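Local coordinates for L-lactate dehydrogenase (Trichomonas vaginalis, PDB 4UUL) that catalyses the NAD-dependent interconversion of pyruvate and L-lactate as a member of the lactate/malate dehydrogenase superfamily, at the interface of chains A and B. Residues are numbered along the deposited sequence; one frame, centred on the assembly and turned at random. Chains: chain A/B, L-lactate dehydrogenase.

Contact 1: the interface of chains A and B. Residues chain A 160, 163, 174, 246; chain B 59-61.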
ATOM      1  N   ASN A 160      -4.398   1.008 -17.476  1.00 13.41           N
ATOM      2  CA  ASN A 160      -4.554   2.138 -16.560  1.00 12.61           C
ATOM      3  C   ASN A 160      -3.698   3.321 -17.022  1.00 13.20           C
ATOM      4  O   ASN A 160      -4.172   4.467 -17.008  1.00 14.04           O
ATOM      5  CB  ASN A 160      -4.195   1.703 -15.139  1.00 13.67           C
ATOM      6  CG  ASN A 160      -5.286   0.845 -14.523  1.00 12.79           C
ATOM      7  OD1 ASN A 160      -6.453   0.919 -14.937  1.00 14.03           O
ATOM      8  ND2 ASN A 160      -4.945   0.051 -13.521  1.00 12.88           N
ATOM      9  N   TYR A 163      -5.554   4.949 -19.961  1.00 15.17           N
ATOM     10  CA  TYR A 163      -6.692   5.741 -19.537  1.00 15.41           C
ATOM     11  C   TYR A 163      -6.286   7.104 -18.991  1.00 15.84           C
ATOM     12  O   TYR A 163      -6.888   8.109 -19.324  1.00 16.11           O
ATOM     13  CB  TYR A 163      -7.549   4.999 -18.532  1.00 14.83           C
ATOM     14  CG  TYR A 163      -8.673   4.173 -19.122  1.00 14.84           C
ATOM     15  CD1 TYR A 163      -9.884   4.750 -19.424  1.00 16.84           C
ATOM     16  CD2 TYR A 163      -8.526   2.819 -19.383  1.00 15.02           C
ATOM     17  CE1 TYR A 163     -10.917   4.001 -19.956  1.00 19.69           C
ATOM     18  CE2 TYR A 163      -9.585   2.049 -19.915  1.00 15.76           C
ATOM     19  CZ  TYR A 163     -10.751   2.647 -20.203  1.00 16.33           C
ATOM     20  OH  TYR A 163     -11.808   1.938 -20.700  1.00 18.16           O
ATOM     21  N   VAL A 174     -11.046  10.331 -15.793  1.00 23.00           N
ATOM     22  CA  VAL A 174     -10.860   8.977 -16.295  1.00 21.98           C
ATOM     23  C   VAL A 174     -12.201   8.263 -16.448  1.00 19.49           C
ATOM     24  O   VAL A 174     -12.403   7.472 -17.366  1.00 20.78           O
ATOM     25  CB  VAL A 174      -9.887   8.203 -15.395  1.00 27.21           C
ATOM     26  CG1 VAL A 174      -9.969   6.724 -15.626  1.00 30.78           C
ATOM     27  CG2 VAL A 174      -8.457   8.637 -15.627  1.00 30.13           C
ATOM     28  N   LYS A 246      -1.222  -2.204  -7.804  1.00 12.46           N
ATOM     29  CA  LYS A 246      -2.604  -1.773  -7.920  1.00 12.28           C
ATOM     30  C   LYS A 246      -3.302  -2.574  -9.038  1.00 12.64           C
ATOM     31  O   LYS A 246      -4.400  -3.103  -8.860  1.00 12.88           O
ATOM     32  CB  LYS A 246      -2.677  -0.271  -8.147  1.00 13.45           C
ATOM     33  CG  LYS A 246      -4.079   0.318  -8.135  1.00 14.07           C
ATOM     34  CD  LYS A 246      -4.755   0.238  -9.497  1.00 14.79           C
ATOM     35  CE  LYS A 246      -6.170   0.808  -9.325  1.00 14.07           C
ATOM     36  NZ  LYS A 246      -6.926   0.887 -10.605  1.00 14.24           N
TER
ATOM     37  N   CYS B  59      -2.270   4.530 -11.965  1.00 14.45           N
ATOM     38  CA  CYS B  59      -3.265   3.657 -11.338  1.00 14.30           C
ATOM     39  C   CYS B  59      -4.684   3.952 -11.849  1.00 13.19           C
ATOM     40  O   CYS B  59      -5.577   3.170 -11.562  1.00 15.18           O
ATOM     41  CB  CYS B  59      -3.224   3.818  -9.817  1.00 14.74           C
ATOM     42  SG  CYS B  59      -1.730   3.133  -9.074  1.00 14.26           S
ATOM     43  N   ALA B  60      -4.910   5.107 -12.470  1.00 13.73           N
ATOM     44  CA  ALA B  60      -6.249   5.471 -12.938  1.00 15.70           C
ATOM     45  C   ALA B  60      -7.259   5.327 -11.821  1.00 15.75           C
ATOM     46  O   ALA B  60      -8.333   4.767 -11.972  1.00 17.16           O
ATOM     47  CB  ALA B  60      -6.632   4.665 -14.206  1.00 15.17           C
ATOM     48  N   PHE B  61      -6.936   5.887 -10.655  1.00 15.75           N
ATOM     49  CA  PHE B  61      -7.782   5.759  -9.468  1.00 15.78           C
ATOM     50  C   PHE B  61      -9.077   6.552  -9.634  1.00 15.67           C
ATOM     51  O   PHE B  61      -9.015   7.768  -9.757  1.00 16.78           O
ATOM     52  CB  PHE B  61      -7.050   6.343  -8.259  1.00 15.67           C
ATOM     53  CG  PHE B  61      -5.985   5.477  -7.669  1.00 15.31           C
ATOM     54  CD1 PHE B  61      -6.265   4.204  -7.210  1.00 15.37           C
ATOM     55  CD2 PHE B  61      -4.713   5.981  -7.513  1.00 15.15           C
ATOM     56  CE1 PHE B  61      -5.288   3.421  -6.544  1.00 15.62           C
ATOM     57  CE2 PHE B  61      -3.734   5.223  -6.845  1.00 15.24           C
ATOM     58  CZ  PHE B  61      -4.037   3.945  -6.360  1.00 14.87           C
TER
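In this lactate/malate dehydrogenase of the MDH type 2 family, the turn that follows helix 46-57 of chain B, B:Cys59 to B:Phe61, fits between helices 156-170 and 242-257 of chain A. It forms part of the subunit interface of the two-chain assembly, likely the biological dimer. The tight part is built around A:Lys246. Its CG stands anti to the backbone N (chi1 -174°), the chain bends once at chi2 (-86°) and then runs straight, so that the methylenes lie along the turn and the ammonium arrives at a backbone carbonyl. NZ donates a hydrogen bond to O of B:Cys59 at 2.8 Å. It approaches nearly along the C=O axis, with an angle of 161° at the oxygen, a geometry in which the positive charge would be expected to polarise the carbonyl. The aliphatic stem is packed from two residues of the turn. CB of A:Lys246 lies 3.7 Å from the thiol sulphur SG of B:Cys59, and CG meets the ring carbon CE1 of B:Phe61, also at 3.7 Å, as the lysine and the phenylalanine run past each other in opposite directions. Within chain B, CB of B:Cys59 sits 3.3 Å above the plane of the B:Phe61 ring, toward its rim, which may help hold the ring beside the lysine.

Toward helix 156-170 the packing loosens and no specific polar pairing joins the two chains. The methyl CB of B:Ala60, on a residue with the positive phi of a left-handed backbone turn, points at A:Asn160 and lies 3.7 Å from its main-chain O. The asparagine carries its amide beside the backbone N, and ND2 stays 3.7 Å from O of B:Cys59, a contact rather than a bond. Farther out, CG1 of A:Val174 comes to 4.2 Å from CB of B:Ala60.

Contact 2: the interface of chains A and B. Residues chain A 232, 235-236; chain B 47-48, 50-51, 54-55.
The methyl of B:Ala51 sits at the centre of this helix-on-helix patch of the likely dimer interface, where the C-terminal end of helix 214-236 of chain A lies against helix 46-57 of chain B. Its CB is touched by the CB atoms of the consecutive residues A:His235 and A:Arg236 in the last turn of the chain A helix, the latter at 3.6 Å; so small a side chain probably lets the two backbones come close. A:Ile232, one turn earlier, reaches B:Met54 with CG1, which lies beside the backbone N (chi1 -72°), anti to the carbonyl carbon. The methionine bends at chi3 (85°) to bring its CE to 3.7 Å from that CG1, the two side chains passing in opposite directions. CD1 of A:Ile232 continues to CG of B:Glu55, crossing it at about a right angle.

Around this core lies the imidazole of A:His235, which loses 99 Å² of surface to chain B. Its CG is beside the backbone N, and the ring crosses B:Thr50 obliquely: CD2 meets the methyl CG2 at 3.7 Å. The sulphur SD of B:Met54 lies 4.2 Å over one ring face, toward the rim. CB of the histidine also rests 3.4 Å from the backbone O of B:Asn47.

Polar matching at the rim is sparse. A:Arg236, with CG anti to the backbone N, extends across B:Glu55 at about a right angle, giving a long, weakly oriented salt bridge, NE of A:Arg236 to OE2 of B:Glu55 at 3.9 Å; the planes, 71° apart, are not set for side-by-side pairing. B:Arg48, which contacts NADH when coenzyme is bound, holds its like-charged guanidinium near, its NE 5.2 Å from NH1 of A:Arg236.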
ATOM      1  N   ILE A 232       9.672   6.705 -15.269  1.00 33.43           N
ATOM      2  CA  ILE A 232       9.526   6.538 -13.836  1.00 30.56           C
ATOM      3  C   ILE A 232      10.833   6.070 -13.192  1.00 29.72           C
ATOM      4  O   ILE A 232      11.252   6.588 -12.146  1.00 31.83           O
ATOM      5  CB  ILE A 232       8.381   5.576 -13.509  1.00 28.58           C
ATOM      6  CG1 ILE A 232       7.043   6.276 -13.812  1.00 29.43           C
ATOM      7  CG2 ILE A 232       8.439   5.126 -12.044  1.00 29.55           C
ATOM      8  CD1 ILE A 232       5.900   5.355 -13.851  1.00 27.90           C
ATOM      9  N   HIS A 235      13.218   8.931 -12.800  1.00 34.04           N
ATOM     10  CA  HIS A 235      12.900   9.862 -11.705  1.00 35.25           C
ATOM     11  C   HIS A 235      13.000   9.210 -10.322  1.00 37.99           C
ATOM     12  O   HIS A 235      13.433   9.877  -9.358  1.00 41.85           O
ATOM     13  CB  HIS A 235      11.486  10.417 -11.874  1.00 36.19           C
ATOM     14  CG  HIS A 235      11.332  11.425 -12.971  1.00 36.20           C
ATOM     15  ND1 HIS A 235      11.257  11.083 -14.309  1.00 37.50           N
ATOM     16  CD2 HIS A 235      11.208  12.770 -12.921  1.00 38.15           C
ATOM     17  CE1 HIS A 235      11.090  12.178 -15.029  1.00 39.55           C
ATOM     18  NE2 HIS A 235      11.060  13.217 -14.209  1.00 39.51           N
ATOM     19  N   ARG A 236      12.562   7.946 -10.214  1.00 37.99           N
ATOM     20  CA  ARG A 236      12.418   7.236  -8.922  1.00 36.74           C
ATOM     21  C   ARG A 236      13.734   6.652  -8.399  1.00 38.52           C
ATOM     22  O   ARG A 236      13.952   6.540  -7.183  1.00 42.54           O
ATOM     23  CB  ARG A 236      11.380   6.105  -9.080  1.00 37.97           C
ATOM     24  CG  ARG A 236      11.171   5.158  -7.861  1.00 36.74           C
ATOM     25  CD  ARG A 236       9.924   4.301  -8.076  1.00 38.08           C
ATOM     26  NE  ARG A 236       9.858   3.050  -7.295  1.00 40.87           N
ATOM     27  CZ  ARG A 236       9.523   2.969  -6.009  1.00 38.19           C
ATOM     28  NH1 ARG A 236       9.243   4.058  -5.309  1.00 42.13           N
ATOM     29  NH2 ARG A 236       9.485   1.795  -5.410  1.00 40.39           N
TER
ATOM     30  N   ASN B  47      12.335  15.251  -7.919  1.00 24.04           N
ATOM     31  CA  ASN B  47      12.281  14.197  -8.940  1.00 25.60           C
ATOM     32  C   ASN B  47      11.612  12.903  -8.420  1.00 23.63           C
ATOM     33  O   ASN B  47      10.775  12.293  -9.140  1.00 22.90           O
ATOM     34  CB  ASN B  47      13.654  13.908  -9.490  1.00 31.41           C
ATOM     35  CG  ASN B  47      14.128  14.986 -10.442  1.00 38.74           C
ATOM     36  OD1 ASN B  47      13.335  15.789 -10.948  1.00 38.85           O
ATOM     37  ND2 ASN B  47      15.416  15.019 -10.679  1.00 42.91           N
ATOM     38  N   ARG B  48      11.926  12.513  -7.180  1.00 22.20           N
ATOM     39  CA  ARG B  48      11.266  11.352  -6.615  1.00 22.94           C
ATOM     40  C   ARG B  48       9.763  11.629  -6.411  1.00 21.64           C
ATOM     41  O   ARG B  48       8.912  10.745  -6.554  1.00 21.77           O
ATOM     42  CB  ARG B  48      11.959  10.947  -5.320  1.00 26.96           C
ATOM     43  CG  ARG B  48      11.838   9.461  -5.024  1.00 39.40           C
ATOM     44  CD  ARG B  48      12.613   9.048  -3.820  1.00 48.64           C
ATOM     45  NE  ARG B  48      11.962   7.934  -3.140  1.00 53.78           N
ATOM     46  CZ  ARG B  48      12.049   7.704  -1.830  1.00 58.03           C
ATOM     47  NH1 ARG B  48      12.748   8.530  -1.051  1.00 58.94           N
ATOM     48  NH2 ARG B  48      11.415   6.672  -1.286  1.00 58.87           N
ATOM     49  N   THR B  50       7.958  13.575  -8.350  1.00 19.48           N
ATOM     50  CA  THR B  50       7.408  13.466  -9.680  1.00 21.49           C
ATOM     51  C   THR B  50       7.173  11.986 -10.023  1.00 20.31           C
ATOM     52  O   THR B  50       6.121  11.629 -10.574  1.00 20.86           O
ATOM     53  CB  THR B  50       8.291  14.147 -10.700  1.00 23.15           C
ATOM     54  OG1 THR B  50       8.314  15.550 -10.414  1.00 26.70           O
ATOM     55  CG2 THR B  50       7.757  13.936 -12.117  1.00 26.93           C
ATOM     56  N   ALA B  51       8.142  11.127  -9.699  1.00 19.96           N
ATOM     57  CA  ALA B  51       7.963   9.698  -9.918  1.00 20.59           C
ATOM     58  C   ALA B  51       6.730   9.168  -9.189  1.00 18.24           C
ATOM     59  O   ALA B  51       5.989   8.357  -9.737  1.00 18.56           O
ATOM     60  CB  ALA B  51       9.190   8.912  -9.488  1.00 23.84           C
ATOM     61  N   MET B  54       3.618  10.177 -11.022  1.00 17.06           N
ATOM     62  CA  MET B  54       3.438   9.429 -12.263  1.00 17.02           C
ATOM     63  C   MET B  54       2.807   8.059 -11.946  1.00 15.98           C
ATOM     64  O   MET B  54       1.951   7.561 -12.711  1.00 16.75           O
ATOM     65  CB  MET B  54       4.775   9.240 -12.893  1.00 18.44           C
ATOM     66  CG  MET B  54       5.320  10.470 -13.563  1.00 20.52           C
ATOM     67  SD  MET B  54       7.074  10.301 -14.074  1.00 28.57           S
ATOM     68  CE  MET B  54       6.906   9.519 -15.655  1.00 32.22           C
ATOM     69  N   GLU B  55       3.236   7.401 -10.873  1.00 15.17           N
ATOM     70  CA  GLU B  55       2.602   6.148 -10.487  1.00 15.17           C
ATOM     71  C   GLU B  55       1.188   6.327 -10.034  1.00 15.15           C
ATOM     72  O   GLU B  55       0.324   5.484 -10.386  1.00 15.37           O
ATOM     73  CB  GLU B  55       3.419   5.352  -9.485  1.00 17.37           C
ATOM     74  CG  GLU B  55       4.661   4.761 -10.109  1.00 17.73           C
ATOM     75  CD  GLU B  55       5.200   3.636  -9.276  1.00 17.19           C
ATOM     76  OE1 GLU B  55       4.575   2.540  -9.261  1.00 16.94           O
ATOM     77  OE2 GLU B  55       6.225   3.840  -8.575  1.00 18.12           O
TER

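Contact 1 and contact 2 are neighbouring patches of one two-fold interface, their C-alpha centres about 16 Å apart, and each recurs with the chains exchanged. They share no residue, but chain B supplies both from one stretch: helix 46-57 for contact 2 and the turn just after it for contact 1. Chain A answers with helices 214-236, 242-257 and 156-170 and the 3-10 helix 174-176. The centre of contact 1 lies about 14 Å from A:His186, the predicted proton acceptor. The interface may link the active-site surroundings in one subunit with the helix carrying the NADH-contacting B:Arg48 in the other.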